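Long-range contacts in acyl-coenzyme A oxidase 1 (Yarrowia lipolytica, PDB 5Y9D), which catalyses the FAD-dependent oxidation of acyl-CoAs by molecular oxygen to trans-2-enoyl-CoAs and hydrogen peroxide in peroxisomal beta-oxidation: residues A[48-53]-A[371-376]; A[311-316]-A[415-420]; A[576-581]-A[595-600]. One frame throughout, in Å; residues are numbered along the deposited sequence.

Contact 1: A[48-53]-A[371-376]; sequences TNFLNG and MKMGAD
L51 and K372 mark the place where the last turn of helix 44-52 comes up to helix 355-391, the two short axes pointing broadly the same way, 38° apart, with a closest approach of 10.6 Å. Across this rather wide gap the longer side chains do the joining. K372 sets out with CG anti to the backbone N (chi1 -174°), and bends at chi2 and again at chi4 bring its ammonium to the main chain: NZ donates to L51 O at 2.7 Å, from above the carbonyl plane. N52 OD1 is a looser neighbour of K372 NZ, at 3.5 Å, while the side-chain ND2 of N52 bonds the T58 hydroxyl. This joins the N-terminal helical region of the acyl-CoA oxidase fold to its C-alpha1 helices, with a positive charge beside the C-terminal turn of helix 44-52, where it is probably favourable. With an alanine here, the L51 carbonyl would probably be left without its ammonium mate and a gap would open between the helices. M373 works beside the lysine. Its doubly bent chain swings CE to within 3.6 Å of F50 CE2, and the same methyl lies 3.9 Å from L51 CD2. The sulfur completes an oblique Met-aromatic contact, SD standing 5.1 Å from the centroid of the F50 ring. D376, also facing helix 44-52, gives its OD2 to a salt bridge with R580.

Contact 2: A[311-316]-A[415-420]; sequences GRVSMI and AASAGM
R312 carries the one flat group among the side chains that meet between helices 306-334 and 400-437, and it uses neither face nor edge on the partner segment 415-420. The aliphatic shaft does the touching instead: R312 CB lies 4.3 Å from S417 CB, and further along CD passes A418 CA at 4.4 Å. Extended at chi2 and chi3, the chain carries the guanidinium toward E464, the proton acceptor by similarity, whose backbone oxygen NE bonds. Between the helices proper, the small S417 lets the backbones close up, V313 CA and S417 CA being 5.9 Å apart. The hydroxyl of S417, placed beside its own backbone N (chi1 -76°), bonds L413 O one turn earlier; this buried polar atom is therefore satisfied within its own helix, while its flank rests against the V313 methyl, CG2 to OG at 3.4 Å. One turn on, the fit is purely apolar. I316 and M420 cross at about a right angle, and the isoleucine takes hold of the methionine methylene with several atoms: CD1 is 3.8 Å from M420 CG, and CG2 comes to 3.9 Å of the same CG. M420 then bends at chi2 and chi3, and its side chain also meets H572 and L573 of helix 558-581, whereas I316 packs as well on A375 and A378 of helix 355-391. With short axes 8.9 Å apart crossing at 43°, with the small S417 facing V313 where the backbones come closest, and I316 against M420 one turn on, this is the interior of the C-alpha1 helical bundle of the acyl-CoA dehydrogenase and oxidase fold, where R312 reaches the backbone of E464, the probable catalytic base.

Contact 3: A[576-581]-A[595-600]; sequences SFYARI and LANLFA
Y578 reaches from helix 558-581 across to A596 and N597 of helix 589-606, and its ring can be followed atom by atom. CB begins well short of the other helix, and chi1 of -77° sets CG anti to the carbonyl carbon, which sends the ring across toward helix 589-606. CD1 then comes level with the A596 methyl, and the next ring atom makes the tight contact, CE1 lying 3.3 Å from A596 CB. CZ still lies near that methyl, at 3.7 Å from A596 CB. At the tip, OH donates to N597 OD1, which lies near the ring plane at its edge; the modelled separation of 2.4 Å is very short and its exact value doubtful. Ring and amide planes stand 38° apart. The setting is an antiparallel helical hairpin in the C-terminal helical domain of the oxidase: the two helices follow each other in the chain, and their short axes run 168° apart. A596 is the small residue at its centre, and its methyl is held from several directions. I581 CD1 approaches it at 3.7 Å, and F577 lays one ring face over it, offset toward the rim, with CD2 4.2 Å from A596 CB. The F577 ring meets F599 CD2 at its edge, 4.4 Å from its own CD2. F599 in turn pairs its ring with Y367 of helix 355-391, while Y578 packs against P519, L522 and V523 of helix 519-544.

In the fold
Helix 355-391 ties the set together. It supplies one side of contact 1, and there A375 N lies 3.4 Å from CG2 of I316 in contact 2; the two centres are about 16 Å apart. Contact 1 also meets contact 3, about 12 Å away between centres, through the salt bridge from D376 OD2 to R580 NH1 at 3.0 Å, with M373 wedged against R580 and F577. Contacts 2 and 3 do not touch, their nearest atoms about 6 Å apart. Contact 2 is near the chemistry: the R312 side chain is about 8 Å from bound FAD and about 4 Å from the side chain of E464, the probable proton acceptor, whereas contacts 1 and 3 lie away from both.

Contact 1: A[48-53]-A[371-376]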
# COMPACT_ATOMS: atom_id res chain seq x y z
N THR A 48 -11.71 17.23 -21.10
CA THR A 48 -12.42 17.38 -19.82
C THR A 48 -13.93 17.10 -20.03
O THR A 48 -14.54 16.38 -19.26
CB THR A 48 -12.17 18.79 -19.20
OG1 THR A 48 -10.75 19.02 -19.07
CG2 THR A 48 -12.76 18.88 -17.82
N ASN A 49 -14.49 17.63 -21.11
CA ASN A 49 -15.89 17.40 -21.52
C ASN A 49 -16.16 15.96 -21.89
O ASN A 49 -17.19 15.41 -21.55
CB ASN A 49 -16.25 18.34 -22.67
CG ASN A 49 -16.35 19.78 -22.21
OD1 ASN A 49 -16.47 20.05 -20.99
ND2 ASN A 49 -16.32 20.71 -23.15
N PHE A 50 -15.22 15.34 -22.56
CA PHE A 50 -15.32 13.93 -22.83
C PHE A 50 -15.37 13.10 -21.55
O PHE A 50 -16.13 12.15 -21.46
CB PHE A 50 -14.14 13.50 -23.67
CG PHE A 50 -13.99 12.03 -23.77
CD1 PHE A 50 -14.65 11.34 -24.75
CD2 PHE A 50 -13.17 11.35 -22.89
CE1 PHE A 50 -14.51 9.97 -24.86
CE2 PHE A 50 -13.04 9.98 -22.97
CZ PHE A 50 -13.70 9.28 -23.96
N LEU A 51 -14.54 13.45 -20.57
CA LEU A 51 -14.54 12.74 -19.29
C LEU A 51 -15.79 12.98 -18.47
O LEU A 51 -16.23 12.09 -17.78
CB LEU A 51 -13.32 13.11 -18.46
CG LEU A 51 -12.00 12.53 -18.93
CD1 LEU A 51 -10.87 13.19 -18.18
CD2 LEU A 51 -11.99 11.02 -18.72
N ASN A 52 -16.39 14.15 -18.56
CA ASN A 52 -17.57 14.43 -17.75
C ASN A 52 -18.91 14.13 -18.41
O ASN A 52 -19.94 14.24 -17.76
CB ASN A 52 -17.56 15.90 -17.31
CG ASN A 52 -16.45 16.20 -16.35
OD1 ASN A 52 -16.10 15.35 -15.56
ND2 ASN A 52 -15.88 17.41 -16.43
N GLY A 53 -18.90 13.78 -19.70
CA GLY A 53 -20.15 13.54 -20.43
C GLY A 53 -20.82 14.82 -20.92
O GLY A 53 -22.03 14.92 -20.84
N MET A 371 -11.34 3.97 -15.77
CA MET A 371 -12.20 3.92 -14.59
C MET A 371 -13.43 4.81 -14.72
O MET A 371 -14.52 4.37 -14.34
CB MET A 371 -11.42 4.24 -13.35
CG MET A 371 -10.54 3.09 -12.91
SD MET A 371 -9.59 3.78 -11.59
CE MET A 371 -8.67 2.36 -11.03
N LYS A 372 -13.28 6.00 -15.29
CA LYS A 372 -14.42 6.92 -15.47
C LYS A 372 -15.51 6.38 -16.37
O LYS A 372 -16.69 6.59 -16.10
CB LYS A 372 -13.97 8.29 -16.01
CG LYS A 372 -15.06 9.36 -16.08
CD LYS A 372 -15.66 9.64 -14.70
CE LYS A 372 -16.91 10.50 -14.81
NZ LYS A 372 -16.58 11.91 -15.06
N MET A 373 -15.11 5.72 -17.46
CA MET A 373 -16.06 5.00 -18.32
C MET A 373 -16.89 3.99 -17.47
O MET A 373 -18.13 4.02 -17.48
CB MET A 373 -15.34 4.28 -19.47
CG MET A 373 -14.21 5.08 -20.14
SD MET A 373 -14.77 6.68 -20.77
CE MET A 373 -13.47 7.74 -20.16
N GLY A 374 -16.23 3.14 -16.71
CA GLY A 374 -16.89 2.28 -15.72
C GLY A 374 -17.81 3.02 -14.75
O GLY A 374 -19.01 2.75 -14.67
N ALA A 375 -17.25 3.95 -13.98
CA ALA A 375 -18.05 4.75 -13.05
C ALA A 375 -19.35 5.30 -13.67
O ALA A 375 -20.41 5.21 -13.07
CB ALA A 375 -17.20 5.88 -12.50
N ASP A 376 -19.30 5.83 -14.89
CA ASP A 376 -20.50 6.40 -15.52
C ASP A 376 -21.57 5.36 -15.87
O ASP A 376 -22.72 5.58 -15.58
CB ASP A 376 -20.16 7.23 -16.77
CG ASP A 376 -19.35 8.49 -16.43
OD1 ASP A 376 -19.50 9.00 -15.30
OD2 ASP A 376 -18.57 8.95 -17.29

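Contact 2: A[311-316]-A[415-420]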
# COMPACT_ATOMS: atom_id res chain seq x y z
N GLY A 311 -23.29 3.03 -2.73
CA GLY A 311 -21.94 3.46 -2.45
C GLY A 311 -20.86 2.62 -3.09
O GLY A 311 -19.71 3.07 -3.16
N ARG A 312 -21.19 1.39 -3.49
CA ARG A 312 -20.27 0.58 -4.27
C ARG A 312 -20.12 1.22 -5.63
O ARG A 312 -19.02 1.28 -6.16
CB ARG A 312 -20.77 -0.85 -4.46
CG ARG A 312 -20.49 -1.72 -3.29
CD ARG A 312 -20.93 -3.15 -3.51
NE ARG A 312 -20.92 -3.79 -2.20
CZ ARG A 312 -21.98 -4.18 -1.52
NH1 ARG A 312 -23.19 -4.07 -2.04
NH2 ARG A 312 -21.82 -4.70 -0.32
N VAL A 313 -21.25 1.68 -6.16
CA VAL A 313 -21.31 2.46 -7.39
C VAL A 313 -20.57 3.76 -7.23
O VAL A 313 -19.76 4.15 -8.08
CB VAL A 313 -22.77 2.76 -7.80
CG1 VAL A 313 -22.85 3.94 -8.77
CG2 VAL A 313 -23.40 1.53 -8.40
N SER A 314 -20.81 4.43 -6.11
CA SER A 314 -20.09 5.67 -5.82
C SER A 314 -18.58 5.41 -5.65
O SER A 314 -17.78 6.27 -5.95
CB SER A 314 -20.67 6.38 -4.61
OG SER A 314 -20.43 7.77 -4.72
N MET A 315 -18.20 4.22 -5.20
CA MET A 315 -16.76 3.85 -5.11
C MET A 315 -16.00 3.63 -6.43
O MET A 315 -14.76 3.67 -6.45
CB MET A 315 -16.57 2.65 -4.20
CG MET A 315 -16.66 3.04 -2.75
SD MET A 315 -16.75 1.62 -1.67
CE MET A 315 -17.87 2.24 -0.43
N ILE A 316 -16.72 3.39 -7.53
CA ILE A 316 -16.07 3.25 -8.79
C ILE A 316 -15.57 4.66 -9.19
O ILE A 316 -14.47 4.81 -9.69
CB ILE A 316 -16.97 2.62 -9.86
CG1 ILE A 316 -17.47 1.24 -9.41
CG2 ILE A 316 -16.21 2.38 -11.15
CD1 ILE A 316 -18.81 0.88 -10.03
N ALA A 415 -24.27 -7.60 -8.70
CA ALA A 415 -23.13 -8.40 -9.15
C ALA A 415 -22.13 -7.60 -9.95
O ALA A 415 -20.92 -7.77 -9.76
CB ALA A 415 -23.58 -9.61 -9.97
N ALA A 416 -22.62 -6.74 -10.84
CA ALA A 416 -21.75 -5.91 -11.67
C ALA A 416 -20.98 -4.89 -10.82
O ALA A 416 -19.78 -4.74 -10.98
CB ALA A 416 -22.55 -5.20 -12.77
N SER A 417 -21.68 -4.21 -9.93
CA SER A 417 -21.07 -3.24 -9.04
C SER A 417 -19.97 -3.82 -8.17
O SER A 417 -19.07 -3.10 -7.75
CB SER A 417 -22.10 -2.69 -8.07
OG SER A 417 -22.92 -1.78 -8.72
N ALA A 418 -20.10 -5.10 -7.84
CA ALA A 418 -19.29 -5.66 -6.79
C ALA A 418 -17.89 -5.90 -7.32
O ALA A 418 -16.89 -5.52 -6.71
CB ALA A 418 -19.93 -6.94 -6.28
N GLY A 419 -17.82 -6.53 -8.49
CA GLY A 419 -16.53 -6.79 -9.12
C GLY A 419 -15.89 -5.50 -9.57
O GLY A 419 -14.69 -5.33 -9.46
N MET A 420 -16.69 -4.59 -10.11
CA MET A 420 -16.14 -3.31 -10.52
C MET A 420 -15.65 -2.46 -9.33
O MET A 420 -14.61 -1.81 -9.40
CB MET A 420 -17.14 -2.54 -11.34
CG MET A 420 -16.47 -1.37 -12.03
SD MET A 420 -16.19 -1.69 -13.76
CE MET A 420 -17.85 -1.19 -14.31

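Contact 3: A[576-581]-A[595-600]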
# COMPACT_ATOMS: atom_id res chain seq x y z
N SER A 576 -15.72 -0.65 -22.40
CA SER A 576 -16.44 0.59 -22.14
C SER A 576 -15.66 1.82 -22.59
O SER A 576 -16.25 2.79 -23.04
CB SER A 576 -16.80 0.72 -20.66
OG SER A 576 -17.51 -0.43 -20.23
N PHE A 577 -14.34 1.78 -22.48
CA PHE A 577 -13.51 2.89 -22.92
C PHE A 577 -13.61 3.07 -24.42
O PHE A 577 -13.80 4.19 -24.89
CB PHE A 577 -12.05 2.64 -22.54
CG PHE A 577 -11.19 3.88 -22.49
CD1 PHE A 577 -11.68 5.14 -22.87
CD2 PHE A 577 -9.88 3.78 -22.10
CE1 PHE A 577 -10.87 6.25 -22.83
CE2 PHE A 577 -9.06 4.89 -22.07
CZ PHE A 577 -9.57 6.13 -22.42
N TYR A 578 -13.52 1.98 -25.17
CA TYR A 578 -13.67 2.05 -26.65
C TYR A 578 -15.06 2.52 -27.10
O TYR A 578 -15.18 3.23 -28.07
CB TYR A 578 -13.40 0.69 -27.29
CG TYR A 578 -11.94 0.37 -27.38
CD1 TYR A 578 -11.09 1.23 -28.04
CD2 TYR A 578 -11.42 -0.79 -26.83
CE1 TYR A 578 -9.74 0.94 -28.13
CE2 TYR A 578 -10.07 -1.08 -26.94
CZ TYR A 578 -9.24 -0.20 -27.60
OH TYR A 578 -7.91 -0.45 -27.71
N ALA A 579 -16.08 2.09 -26.38
CA ALA A 579 -17.44 2.47 -26.71
C ALA A 579 -17.63 3.98 -26.57
O ALA A 579 -18.41 4.56 -27.32
CB ALA A 579 -18.43 1.73 -25.80
N ARG A 580 -16.93 4.60 -25.62
CA ARG A 580 -16.98 6.07 -25.46
C ARG A 580 -16.07 6.83 -26.47
O ARG A 580 -16.39 7.93 -26.89
CB ARG A 580 -16.59 6.50 -24.03
CG ARG A 580 -17.58 6.16 -22.94
CD ARG A 580 -18.65 7.20 -22.72
NE ARG A 580 -18.18 8.40 -22.01
CZ ARG A 580 -18.02 8.52 -20.69
NH1 ARG A 580 -18.25 7.50 -19.87
NH2 ARG A 580 -17.64 9.69 -20.17
N ILE A 581 -14.93 6.24 -26.82
CA ILE A 581 -13.99 6.84 -27.80
C ILE A 581 -14.64 6.92 -29.19
O ILE A 581 -14.32 7.79 -30.02
CB ILE A 581 -12.66 6.03 -27.87
CG1 ILE A 581 -12.06 5.92 -26.46
CG2 ILE A 581 -11.66 6.64 -28.85
CD1 ILE A 581 -10.55 5.86 -26.38
N LEU A 595 -4.38 6.07 -25.57
CA LEU A 595 -4.58 5.64 -24.19
C LEU A 595 -5.31 4.28 -24.11
O LEU A 595 -4.88 3.42 -23.37
CB LEU A 595 -5.39 6.69 -23.40
CG LEU A 595 -4.68 7.97 -23.03
CD1 LEU A 595 -5.68 8.98 -22.51
CD2 LEU A 595 -3.60 7.70 -21.99
N ALA A 596 -6.42 4.13 -24.85
CA ALA A 596 -7.17 2.86 -24.89
C ALA A 596 -6.31 1.66 -25.23
O ALA A 596 -6.30 0.69 -24.49
CB ALA A 596 -8.31 2.92 -25.89
N ASN A 597 -5.56 1.74 -26.34
CA ASN A 597 -4.79 0.60 -26.78
C ASN A 597 -3.66 0.31 -25.83
O ASN A 597 -3.27 -0.85 -25.65
CB ASN A 597 -4.17 0.82 -28.15
CG ASN A 597 -5.20 1.12 -29.21
OD1 ASN A 597 -6.34 0.65 -29.14
ND2 ASN A 597 -4.81 1.92 -30.19
N LEU A 598 -3.10 1.37 -25.26
CA LEU A 598 -2.11 1.24 -24.24
C LEU A 598 -2.67 0.45 -23.05
O LEU A 598 -2.07 -0.52 -22.59
CB LEU A 598 -1.64 2.62 -23.80
CG LEU A 598 -0.69 2.64 -22.60
CD1 LEU A 598 0.51 1.75 -22.83
CD2 LEU A 598 -0.25 4.08 -22.37
N PHE A 599 -3.82 0.87 -22.55
CA PHE A 599 -4.52 0.17 -21.46
C PHE A 599 -4.74 -1.30 -21.83
O PHE A 599 -4.35 -2.20 -21.09
CB PHE A 599 -5.86 0.90 -21.20
CG PHE A 599 -6.74 0.25 -20.18
CD1 PHE A 599 -6.23 -0.20 -18.99
CD2 PHE A 599 -8.10 0.15 -20.40
CE1 PHE A 599 -7.02 -0.81 -18.06
CE2 PHE A 599 -8.92 -0.43 -19.46
CZ PHE A 599 -8.37 -0.92 -18.29
N ALA A 600 -5.35 -1.54 -22.97
CA ALA A 600 -5.58 -2.90 -23.47
C ALA A 600 -4.31 -3.73 -23.56
O ALA A 600 -4.24 -4.80 -22.93
CB ALA A 600 -6.27 -2.84 -24.83